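Local coordinates for endosialidase (Enterobacteria phage phi92, PDB 4HIZ), which cleaves polysialic acid internally, probably at both alpha-2,8 and alpha-2,9 linkages, as a trimeric phage endosialidase with a beta-propeller catalytic domain, at residues I410-G418 / Y463-V474. Residues are numbered along the deposited sequence; the frame is centred on the assembly and turned at random.
Sequences IFGTERSFG and YQGHIVNSACGV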
loop_
_atom_site.group_PDB
_atom_site.type_symbol
_atom_site.label_atom_id
_atom_site.label_comp_id
_atom_site.label_asym_id
_atom_site.label_seq_id
_atom_site.Cartn_x
_atom_site.Cartn_y
_atom_site.Cartn_z
ATOM N N ILE A 410 -33.645 0.079 -11.255
ATOM C CA ILE A 410 -32.999 0.896 -12.282
ATOM C C ILE A 410 -32.259 2.065 -11.625
ATOM O O ILE A 410 -32.853 2.742 -10.795
ATOM C CB ILE A 410 -34.049 1.456 -13.278
ATOM C CG1 ILE A 410 -34.820 0.284 -13.901
ATOM C CG2 ILE A 410 -33.351 2.287 -14.358
ATOM C CD1 ILE A 410 -36.004 0.727 -14.779
ATOM N N PHE A 411 -31.008 2.288 -12.026
ATOM C CA PHE A 411 -30.127 3.268 -11.376
ATOM C C PHE A 411 -29.637 4.281 -12.397
ATOM O O PHE A 411 -29.398 3.951 -13.558
ATOM C CB PHE A 411 -28.894 2.564 -10.780
ATOM C CG PHE A 411 -29.209 1.632 -9.642
ATOM C CD1 PHE A 411 -29.730 0.348 -9.893
ATOM C CD2 PHE A 411 -29.049 2.040 -8.342
ATOM C CE1 PHE A 411 -30.025 -0.511 -8.850
ATOM C CE2 PHE A 411 -29.329 1.163 -7.265
ATOM C CZ PHE A 411 -29.811 -0.107 -7.508
ATOM N N GLY A 412 -29.392 5.500 -11.941
ATOM C CA GLY A 412 -28.740 6.498 -12.766
ATOM C C GLY A 412 -28.117 7.535 -11.843
ATOM O O GLY A 412 -28.427 7.576 -10.645
ATOM N N THR A 413 -27.213 8.314 -12.402
ATOM C CA THR A 413 -26.508 9.344 -11.609
ATOM C C THR A 413 -26.388 10.586 -12.451
ATOM O O THR A 413 -25.973 10.498 -13.604
ATOM C CB THR A 413 -25.095 8.844 -11.262
ATOM O OG1 THR A 413 -25.182 7.601 -10.544
ATOM C CG2 THR A 413 -24.315 9.863 -10.412
ATOM N N GLU A 414 -26.668 11.763 -11.879
ATOM C CA GLU A 414 -26.420 12.978 -12.667
ATOM C C GLU A 414 -24.891 13.269 -12.691
ATOM O O GLU A 414 -24.141 12.810 -11.825
ATOM C CB GLU A 414 -27.234 14.165 -12.133
ATOM C CG GLU A 414 -26.840 14.506 -10.673
ATOM C CD GLU A 414 -27.751 15.554 -10.024
ATOM O OE1 GLU A 414 -28.642 16.117 -10.714
ATOM O OE2 GLU A 414 -27.562 15.833 -8.803
ATOM N N ARG A 415 -24.429 13.982 -13.715
ATOM C CA ARG A 415 -22.995 14.235 -13.900
ATOM C C ARG A 415 -22.488 15.283 -12.901
ATOM O O ARG A 415 -21.309 15.271 -12.521
ATOM C CB ARG A 415 -22.755 14.770 -15.327
ATOM C CG ARG A 415 -23.144 13.762 -16.399
ATOM C CD ARG A 415 -22.010 12.767 -16.590
ATOM N NE ARG A 415 -22.450 11.834 -17.598
ATOM C CZ ARG A 415 -21.666 11.081 -18.332
ATOM N NH1 ARG A 415 -20.335 11.090 -18.152
ATOM N NH2 ARG A 415 -22.248 10.305 -19.233
ATOM N N SER A 416 -23.385 16.192 -12.540
ATOM C CA SER A 416 -23.068 17.260 -11.578
ATOM C C SER A 416 -24.366 17.659 -10.899
ATOM O O SER A 416 -25.452 17.401 -11.448
ATOM C CB SER A 416 -22.402 18.453 -12.302
ATOM O OG SER A 416 -22.133 19.504 -11.363
ATOM N N PHE A 417 -24.290 18.266 -9.710
ATOM C CA PHE A 417 -25.503 18.539 -8.979
ATOM C C PHE A 417 -26.512 19.366 -9.790
ATOM O O PHE A 417 -26.153 20.361 -10.440
ATOM C CB PHE A 417 -25.235 19.299 -7.664
ATOM C CG PHE A 417 -26.492 19.575 -6.920
ATOM C CD1 PHE A 417 -27.177 18.535 -6.298
ATOM C CD2 PHE A 417 -27.062 20.850 -6.926
ATOM C CE1 PHE A 417 -28.390 18.766 -5.646
ATOM C CE2 PHE A 417 -28.287 21.077 -6.288
ATOM C CZ PHE A 417 -28.943 20.029 -5.641
ATOM N N GLY A 418 -27.773 18.943 -9.734
ATOM C CA GLY A 418 -28.874 19.731 -10.252
ATOM C C GLY A 418 -29.127 19.544 -11.750
ATOM O O GLY A 418 -29.973 20.250 -12.308
ATOM N N TYR A 463 -18.468 15.707 -7.986
ATOM C CA TYR A 463 -17.935 16.120 -9.272
ATOM C C TYR A 463 -16.861 17.169 -8.943
ATOM O O TYR A 463 -17.154 18.187 -8.286
ATOM C CB TYR A 463 -19.080 16.735 -10.115
ATOM C CG TYR A 463 -18.630 17.621 -11.263
ATOM C CD1 TYR A 463 -17.976 17.095 -12.378
ATOM C CD2 TYR A 463 -18.839 18.992 -11.205
ATOM C CE1 TYR A 463 -17.542 17.904 -13.432
ATOM C CE2 TYR A 463 -18.435 19.825 -12.266
ATOM C CZ TYR A 463 -17.779 19.287 -13.362
ATOM O OH TYR A 463 -17.343 20.111 -14.367
ATOM N N GLN A 464 -15.628 16.926 -9.382
ATOM C CA GLN A 464 -14.475 17.747 -8.901
ATOM C C GLN A 464 -14.577 19.213 -9.425
ATOM O O GLN A 464 -14.365 20.159 -8.676
ATOM C CB GLN A 464 -13.154 17.124 -9.335
ATOM C CG GLN A 464 -11.890 17.731 -8.650
ATOM C CD GLN A 464 -11.462 19.050 -9.230
ATOM O OE1 GLN A 464 -11.487 19.240 -10.448
ATOM N NE2 GLN A 464 -11.002 19.962 -8.364
ATOM N N GLY A 465 -14.895 19.406 -10.716
ATOM C CA GLY A 465 -15.183 20.761 -11.196
ATOM C C GLY A 465 -14.139 21.502 -12.020
ATOM O O GLY A 465 -14.499 22.498 -12.651
ATOM N N HIS A 466 -12.870 21.081 -12.052
ATOM C CA HIS A 466 -11.872 21.879 -12.787
ATOM C C HIS A 466 -11.709 21.471 -14.243
ATOM O O HIS A 466 -10.906 22.065 -14.966
ATOM C CB HIS A 466 -10.492 21.856 -12.130
ATOM C CG HIS A 466 -10.434 22.505 -10.780
ATOM N ND1 HIS A 466 -9.250 22.620 -10.085
ATOM C CD2 HIS A 466 -11.383 23.113 -10.015
ATOM C CE1 HIS A 466 -9.465 23.257 -8.943
ATOM N NE2 HIS A 466 -10.752 23.550 -8.863
ATOM N N ILE A 467 -12.477 20.475 -14.675
ATOM C CA ILE A 467 -12.679 20.205 -16.116
ATOM C C ILE A 467 -14.161 19.956 -16.345
ATOM O O ILE A 467 -14.904 19.641 -15.402
ATOM C CB ILE A 467 -11.831 19.022 -16.684
ATOM C CG1 ILE A 467 -12.275 17.655 -16.119
ATOM C CG2 ILE A 467 -10.327 19.245 -16.476
ATOM C CD1 ILE A 467 -11.510 16.505 -16.774
ATOM N N VAL A 468 -14.597 20.128 -17.591
ATOM C CA VAL A 468 -16.018 20.061 -17.896
ATOM C C VAL A 468 -16.507 18.621 -17.790
ATOM O O VAL A 468 -17.660 18.393 -17.418
ATOM C CB VAL A 468 -16.329 20.621 -19.310
ATOM C CG1 VAL A 468 -15.789 19.676 -20.400
ATOM C CG2 VAL A 468 -17.828 20.819 -19.449
ATOM N N ASN A 469 -15.612 17.653 -18.024
ATOM C CA ASN A 469 -16.045 16.261 -18.091
ATOM C C ASN A 469 -16.284 15.709 -16.685
ATOM O O ASN A 469 -15.583 16.069 -15.732
ATOM C CB ASN A 469 -14.979 15.375 -18.729
ATOM C CG ASN A 469 -14.441 15.929 -19.991
ATOM O OD1 ASN A 469 -13.341 16.519 -20.014
ATOM N ND2 ASN A 469 -15.204 15.788 -21.058
ATOM N N SER A 470 -17.261 14.818 -16.578
ATOM C CA SER A 470 -17.566 14.139 -15.319
ATOM C C SER A 470 -17.545 12.635 -15.481
ATOM O O SER A 470 -18.086 12.086 -16.453
ATOM C CB SER A 470 -18.947 14.572 -14.826
ATOM O OG SER A 470 -19.284 13.881 -13.628
ATOM N N ALA A 471 -16.938 11.953 -14.500
ATOM C CA ALA A 471 -16.946 10.482 -14.477
ATOM C C ALA A 471 -18.110 9.924 -13.657
ATOM O O ALA A 471 -18.243 8.697 -13.513
ATOM C CB ALA A 471 -15.636 9.981 -13.930
ATOM N N CYS A 472 -18.952 10.800 -13.104
ATOM C CA CYS A 472 -19.984 10.333 -12.175
ATOM C C CYS A 472 -21.021 9.519 -12.910
ATOM O O CYS A 472 -21.488 9.927 -13.951
ATOM C CB CYS A 472 -20.640 11.518 -11.428
ATOM S SG CYS A 472 -19.474 12.354 -10.333
ATOM N N GLY A 473 -21.354 8.354 -12.378
ATOM C CA GLY A 473 -22.318 7.462 -13.015
ATOM C C GLY A 473 -21.657 6.530 -14.004
ATOM O O GLY A 473 -20.721 5.762 -13.642
ATOM N N VAL A 474 -22.179 6.565 -15.255
ATOM C CA VAL A 474 -21.709 5.720 -16.353
ATOM C C VAL A 474 -21.429 4.284 -15.848
ATOM O O VAL A 474 -20.356 3.720 -16.071
ATOM C CB VAL A 474 -20.505 6.339 -17.150
ATOM C CG1 VAL A 474 -21.004 7.575 -17.984
ATOM C CG2 VAL A 474 -19.287 6.733 -16.256
HETATM O O HOH W 1 -23.904 10.758 -15.323
#
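Two neighbouring blades of the catalytic beta propeller meet where Arg415 and Ser416, just beyond strand 407-413, pack against Tyr463, Ser470 and Cys472 of the loop that leads into strand 473-480. Ser470 is gripped from both its side chain and its backbone. Its OG donates to Arg415 O at 2.7 Å, in the carbonyl plane and on a lone pair. The same hydroxyl oxygen accepts from Cys472 N at 3.1 Å, which closes an ST turn; chi1 of 178° sets OG anti to the backbone N of Ser470, from where it meets both partners. In return, Arg415 NH1 donates to Ser470 O at 3.0 Å. That acceptor lies at the guanidinium edge, only 5° out of its plane, although the N-H...O angle of 142° shows a bent bond. The Arg415 chain turns at chi2 and crosses Val474 at about a right angle, with Val474 CG1 3.2 Å from NH2. Ser416 lays its CB over one face of the Tyr463 ring, 4.2 Å from the centroid, a CH-pi contact, while its hydroxyl is hydrogen-bonded to Thr432 and Asn427. Toward the strand ends, Thr413 CB rests 3.6 Å from Gly473 CA, an approach made possible by the absence of a side chain at Gly473. A water joins the backbones here, donating to Thr413 O and, at 2.9 Å, to Cys472 O. Around this seam, strand 435-442 flanks strand 407-413 and supplies Arg435 as the salt-bridge partner of Glu414, whose carboxylate also accepts from Trp420 N, whereas strand 483-490, next to strand 473-480, offers Tyr486 to the Thr413 hydroxyl; farther out on the same loop, the ring of His466 meets that of Tyr185 of a neighbouring subunit.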